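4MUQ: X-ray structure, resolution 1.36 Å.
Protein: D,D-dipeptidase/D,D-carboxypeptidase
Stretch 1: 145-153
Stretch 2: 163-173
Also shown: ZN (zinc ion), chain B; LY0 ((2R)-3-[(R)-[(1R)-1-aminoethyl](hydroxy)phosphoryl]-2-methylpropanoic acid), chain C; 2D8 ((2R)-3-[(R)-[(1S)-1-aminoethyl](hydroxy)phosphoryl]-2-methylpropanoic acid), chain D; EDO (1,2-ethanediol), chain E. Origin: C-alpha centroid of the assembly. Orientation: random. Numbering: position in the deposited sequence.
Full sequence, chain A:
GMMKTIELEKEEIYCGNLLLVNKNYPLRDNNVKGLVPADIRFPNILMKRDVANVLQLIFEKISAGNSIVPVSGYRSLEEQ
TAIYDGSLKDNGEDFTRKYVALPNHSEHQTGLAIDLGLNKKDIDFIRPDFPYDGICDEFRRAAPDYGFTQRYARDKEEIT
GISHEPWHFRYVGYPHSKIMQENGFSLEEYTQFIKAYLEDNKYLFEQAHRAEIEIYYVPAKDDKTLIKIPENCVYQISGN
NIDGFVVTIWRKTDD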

# COMPACT_ATOMS: atom_id res chain seq x y z
N ASP A 145 -4.83 -5.76 -10.27
CA ASP A 145 -5.85 -5.15 -11.11
C ASP A 145 -6.73 -4.17 -10.33
O ASP A 145 -7.47 -3.39 -10.93
CB ASP A 145 -6.71 -6.22 -11.79
CG ASP A 145 -5.96 -7.01 -12.84
OD1 ASP A 145 -5.03 -6.45 -13.46
OD2 ASP A 145 -6.31 -8.19 -13.06
N TYR A 146 -6.65 -4.22 -9.00
CA TYR A 146 -7.54 -3.43 -8.15
C TYR A 146 -6.82 -2.45 -7.25
O TYR A 146 -7.47 -1.68 -6.54
CB TYR A 146 -8.45 -4.35 -7.31
CG TYR A 146 -9.48 -5.08 -8.13
CD1 TYR A 146 -10.77 -4.58 -8.25
CD2 TYR A 146 -9.17 -6.26 -8.80
CE1 TYR A 146 -11.73 -5.24 -9.00
CE2 TYR A 146 -10.11 -6.92 -9.56
CZ TYR A 146 -11.39 -6.41 -9.65
OH TYR A 146 -12.33 -7.07 -10.41
N GLY A 147 -5.50 -2.44 -7.27
CA GLY A 147 -4.77 -1.49 -6.46
C GLY A 147 -3.90 -2.08 -5.36
O GLY A 147 -3.22 -1.33 -4.65
N PHE A 148 -3.92 -3.40 -5.21
CA PHE A 148 -3.13 -4.06 -4.17
C PHE A 148 -1.88 -4.75 -4.71
O PHE A 148 -1.86 -5.21 -5.87
CB PHE A 148 -3.98 -5.12 -3.44
CG PHE A 148 -4.79 -4.59 -2.28
CD1 PHE A 148 -4.20 -4.43 -1.02
CD2 PHE A 148 -6.14 -4.30 -2.42
CE1 PHE A 148 -4.94 -3.99 0.05
CE2 PHE A 148 -6.89 -3.85 -1.34
CZ PHE A 148 -6.28 -3.70 -0.10
N THR A 149 -0.84 -4.84 -3.88
CA THR A 149 0.39 -5.54 -4.24
C THR A 149 0.81 -6.43 -3.07
O THR A 149 0.60 -6.07 -1.91
CB THR A 149 1.52 -4.54 -4.62
OG1 THR A 149 2.60 -5.24 -5.26
CG2 THR A 149 2.05 -3.76 -3.41
N GLN A 150 1.41 -7.58 -3.35
CA GLN A 150 2.00 -8.36 -2.26
C GLN A 150 3.31 -7.66 -1.90
O GLN A 150 4.20 -7.49 -2.74
CB GLN A 150 2.25 -9.80 -2.66
CG GLN A 150 2.71 -10.64 -1.48
CD GLN A 150 3.11 -12.03 -1.89
OE1 GLN A 150 2.55 -12.60 -2.84
NE2 GLN A 150 4.09 -12.58 -1.20
N ARG A 151 3.41 -7.24 -0.65
CA ARG A 151 4.43 -6.27 -0.27
C ARG A 151 5.84 -6.81 -0.16
O ARG A 151 6.80 -6.12 -0.55
CB ARG A 151 4.01 -5.61 1.04
CG ARG A 151 4.93 -4.49 1.52
CD ARG A 151 4.95 -3.35 0.53
NE ARG A 151 5.77 -2.23 1.00
CZ ARG A 151 7.08 -2.12 0.80
NH1 ARG A 151 7.75 -3.07 0.17
NH2 ARG A 151 7.72 -1.05 1.24
N TYR A 152 5.98 -8.03 0.37
CA TYR A 152 7.28 -8.55 0.79
C TYR A 152 7.58 -9.87 0.10
O TYR A 152 7.20 -10.95 0.56
CB TYR A 152 7.30 -8.73 2.32
CG TYR A 152 7.04 -7.46 3.10
CD1 TYR A 152 7.88 -6.35 2.98
CD2 TYR A 152 5.95 -7.34 3.95
CE1 TYR A 152 7.64 -5.18 3.67
CE2 TYR A 152 5.70 -6.17 4.66
CZ TYR A 152 6.55 -5.09 4.52
OH TYR A 152 6.32 -3.91 5.20
N ALA A 153 8.26 -9.77 -1.04
CA ALA A 153 8.62 -10.95 -1.81
C ALA A 153 9.96 -11.53 -1.38
O ALA A 153 10.83 -10.80 -0.90
CB ALA A 153 8.66 -10.59 -3.29
ZN ZN B . 1.14 -7.37 7.76
P LY0 C . 3.26 -8.23 9.47
C1 LY0 C . 3.54 -8.79 12.03
N1 LY0 C . 4.16 -10.50 10.56
C2 LY0 C . 3.16 -9.52 10.75
C4 LY0 C . 4.94 -7.54 9.40
C5 LY0 C . 5.01 -6.16 8.83
C6 LY0 C . 4.63 -5.14 9.88
C7 LY0 C . 6.42 -5.94 8.29
O31 LY0 C . 2.30 -7.09 9.85
O32 LY0 C . 2.76 -8.81 8.11
O61 LY0 C . 4.08 -4.12 9.50
O62 LY0 C . 4.93 -5.34 11.05
C4 2D8 D . 4.94 -7.54 9.39
C5 2D8 D . 5.01 -6.16 8.82
C6 2D8 D . 4.63 -5.14 9.88
C7 2D8 D . 6.42 -5.94 8.29
N1 2D8 D . 2.04 -10.23 10.70
P 2D8 D . 3.27 -8.23 9.47
C1 2D8 D . 3.53 -8.82 12.02
C2 2D8 D . 3.27 -9.55 10.72
O31 2D8 D . 2.30 -7.10 9.86
O32 2D8 D . 2.76 -8.81 8.11
O61 2D8 D . 4.08 -4.12 9.50
O62 2D8 D . 4.93 -5.34 11.05
C1 EDO E . 16.08 -9.00 5.43
O1 EDO E . 16.69 -8.92 6.72
C2 EDO E . 14.80 -9.82 5.54
O2 EDO E . 15.05 -11.23 5.72
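Stretch 2, residues 163-173: SHEPWHFRYVG

Stretch 2 runs back along stretch 1 as an antiparallel partner. Its strand, 168-171, pairs with strand 148-150 at an angle of 146° between their N-to-C directions, and the axes approach to 4.6 Å. The N-terminal part of stretch 2, around Ser163 and His164, is loop and passes Tyr152 and Ala153; after the strand, Val172 and Gly173 turn past Gly147. Together the stretches bury 844 Å².

The register is set by backbone hydrogen bonds. Thr149 and Arg170 form the hydrogen-bonded pair, with Thr149 N to Arg170 O and Arg170 N to Thr149 O both 2.9 Å, whereas Phe148-Tyr171 and Gln150-Phe169 are non-hydrogen-bonded pairs with CA-CA distances of 4.3 and 4.6 Å. Further backbone hydrogen bonds follow, from Arg151 N to His168 O (3.1 Å, nearly linear) and from Glu165 N to Tyr152 O (3.0 Å). At the other end Gly147 O accepts from both Val172 N (2.8 Å) and Gly173 N (3.0 Å). Gly147, with phi positive at 116°, lies so close to Tyr171 that a CB would fall 2.6 Å from Tyr171 CE1; Gly173 also adopts a glycine conformation, at phi 92° and psi 151°.

Side chains alternate across the sheet. Phe148, Gln150, Phe169 and Tyr171 share one face, on which the edge of the Tyr171 ring points toward the face of Phe148, with centroids 5.4 Å apart and planes at 71°. Tyr171 CB also lies over the Phe148 ring, 4.0 Å from its centroid, and Phe148 CD1 packs 3.9 Å from Phe169 CB. Gln150, extended with chi1 and chi2 both t, lays its CG over the Phe169 ring and reaches the loop, where Gln150 NE2 makes a weak hydrogen bond to Glu165 O at 3.2 Å. Thr149 and Arg170 occupy the other face, with Thr149 CG2 4.2 Å from Arg170 CB. Next to the Gln150-Phe169 pair, His168 CD2 meets Arg151 CB at 3.4 Å and Tyr152 CE2 at 3.6 Å; the Tyr152 atom lies over the imidazole face.

Two waters bridge the stretches. One donates to Tyr146 O (3.2 Å) and hydrogen-bonds Tyr171 OH (2.7 Å); the other accepts from Tyr152 N (2.8 Å) and donates to Glu165 O and His168 O, each 2.7 Å away.

The same segment reaches the zinc site: His168 ND1 binds ZN at 2.1 Å, and Trp167 NE1 donates to O32 of the phosphinate, modelled as the superposed diastereomers LY0 and 2D8, at 2.9 Å.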

# COMPACT_ATOMS: atom_id res chain seq x y z
N SER A 163 11.50 -10.23 5.69
CA SER A 163 11.47 -11.54 5.05
C SER A 163 10.21 -11.72 4.21
O SER A 163 9.22 -11.04 4.38
CB SER A 163 11.55 -12.62 6.11
OG SER A 163 12.86 -12.68 6.66
N HIS A 164 10.29 -12.66 3.27
CA HIS A 164 9.16 -13.12 2.48
C HIS A 164 7.90 -13.30 3.35
O HIS A 164 7.93 -14.07 4.31
CB HIS A 164 9.56 -14.46 1.88
CG HIS A 164 8.51 -15.14 1.05
ND1 HIS A 164 8.53 -16.49 0.83
CD2 HIS A 164 7.42 -14.65 0.40
CE1 HIS A 164 7.50 -16.83 0.07
NE2 HIS A 164 6.83 -15.73 -0.22
N GLU A 165 6.82 -12.61 2.99
CA GLU A 165 5.53 -12.77 3.67
C GLU A 165 4.42 -13.03 2.66
O GLU A 165 3.99 -12.13 1.96
CB GLU A 165 5.20 -11.55 4.52
CG GLU A 165 6.21 -11.28 5.63
CD GLU A 165 5.67 -10.36 6.68
OE1 GLU A 165 4.75 -9.57 6.34
OE2 GLU A 165 6.16 -10.44 7.82
N PRO A 166 3.97 -14.28 2.56
CA PRO A 166 2.88 -14.58 1.62
C PRO A 166 1.59 -13.80 1.87
O PRO A 166 0.79 -13.63 0.94
CB PRO A 166 2.66 -16.08 1.83
CG PRO A 166 4.05 -16.60 2.18
CD PRO A 166 4.63 -15.50 3.05
N TRP A 167 1.39 -13.33 3.10
CA TRP A 167 0.07 -12.90 3.58
C TRP A 167 -0.19 -11.40 3.61
O TRP A 167 -1.33 -11.00 3.83
CB TRP A 167 -0.14 -13.40 5.01
CG TRP A 167 0.93 -12.89 5.94
CD1 TRP A 167 0.99 -11.67 6.55
CD2 TRP A 167 2.12 -13.59 6.34
NE1 TRP A 167 2.14 -11.57 7.30
CE2 TRP A 167 2.85 -12.74 7.20
CE3 TRP A 167 2.64 -14.86 6.06
CZ2 TRP A 167 4.07 -13.10 7.76
CZ3 TRP A 167 3.86 -15.23 6.63
CH2 TRP A 167 4.56 -14.34 7.46
N HIS A 168 0.84 -10.57 3.43
CA HIS A 168 0.74 -9.13 3.66
C HIS A 168 0.58 -8.36 2.36
O HIS A 168 1.45 -8.39 1.47
CB HIS A 168 1.97 -8.65 4.45
CG HIS A 168 2.00 -7.17 4.71
ND1 HIS A 168 1.92 -6.63 5.98
CD2 HIS A 168 2.17 -6.13 3.86
CE1 HIS A 168 2.01 -5.31 5.89
NE2 HIS A 168 2.17 -4.99 4.62
N PHE A 169 -0.54 -7.65 2.24
CA PHE A 169 -0.86 -6.91 1.02
C PHE A 169 -0.99 -5.43 1.30
O PHE A 169 -1.52 -5.03 2.33
CB PHE A 169 -2.14 -7.47 0.37
CG PHE A 169 -1.94 -8.83 -0.21
CD1 PHE A 169 -1.63 -8.97 -1.56
CD2 PHE A 169 -1.96 -9.96 0.60
CE1 PHE A 169 -1.40 -10.22 -2.11
CE2 PHE A 169 -1.72 -11.21 0.05
CZ PHE A 169 -1.44 -11.34 -1.31
N ARG A 170 -0.48 -4.63 0.37
CA ARG A 170 -0.46 -3.18 0.52
C ARG A 170 -1.25 -2.53 -0.60
O ARG A 170 -1.05 -2.86 -1.78
CB ARG A 170 1.00 -2.69 0.49
CG ARG A 170 1.19 -1.19 0.22
CD ARG A 170 0.63 -0.29 1.31
NE ARG A 170 0.67 1.09 0.82
CZ ARG A 170 1.69 1.92 0.98
NH1 ARG A 170 2.77 1.55 1.66
NH2 ARG A 170 1.64 3.14 0.45
N TYR A 171 -2.17 -1.64 -0.25
CA TYR A 171 -2.88 -0.85 -1.25
C TYR A 171 -2.04 0.34 -1.66
O TYR A 171 -1.66 1.16 -0.81
CB TYR A 171 -4.21 -0.36 -0.69
CG TYR A 171 -5.04 0.40 -1.69
CD1 TYR A 171 -5.81 -0.28 -2.62
CD2 TYR A 171 -5.04 1.79 -1.70
CE1 TYR A 171 -6.57 0.41 -3.54
CE2 TYR A 171 -5.82 2.49 -2.61
CZ TYR A 171 -6.58 1.79 -3.53
OH TYR A 171 -7.35 2.47 -4.45
N VAL A 172 -1.77 0.45 -2.97
CA VAL A 172 -1.11 1.63 -3.55
C VAL A 172 -2.02 2.34 -4.54
O VAL A 172 -1.75 3.48 -4.93
CB VAL A 172 0.22 1.28 -4.24
CG1 VAL A 172 1.27 0.88 -3.22
CG2 VAL A 172 0.03 0.19 -5.29
N GLY A 173 -3.10 1.68 -4.94
CA GLY A 173 -4.00 2.22 -5.93
C GLY A 173 -3.67 1.80 -7.35
O GLY A 173 -2.51 1.54 -7.68
O HOH W 1 -7.46 1.53 -6.95
O HOH W 2 3.97 -9.46 1.69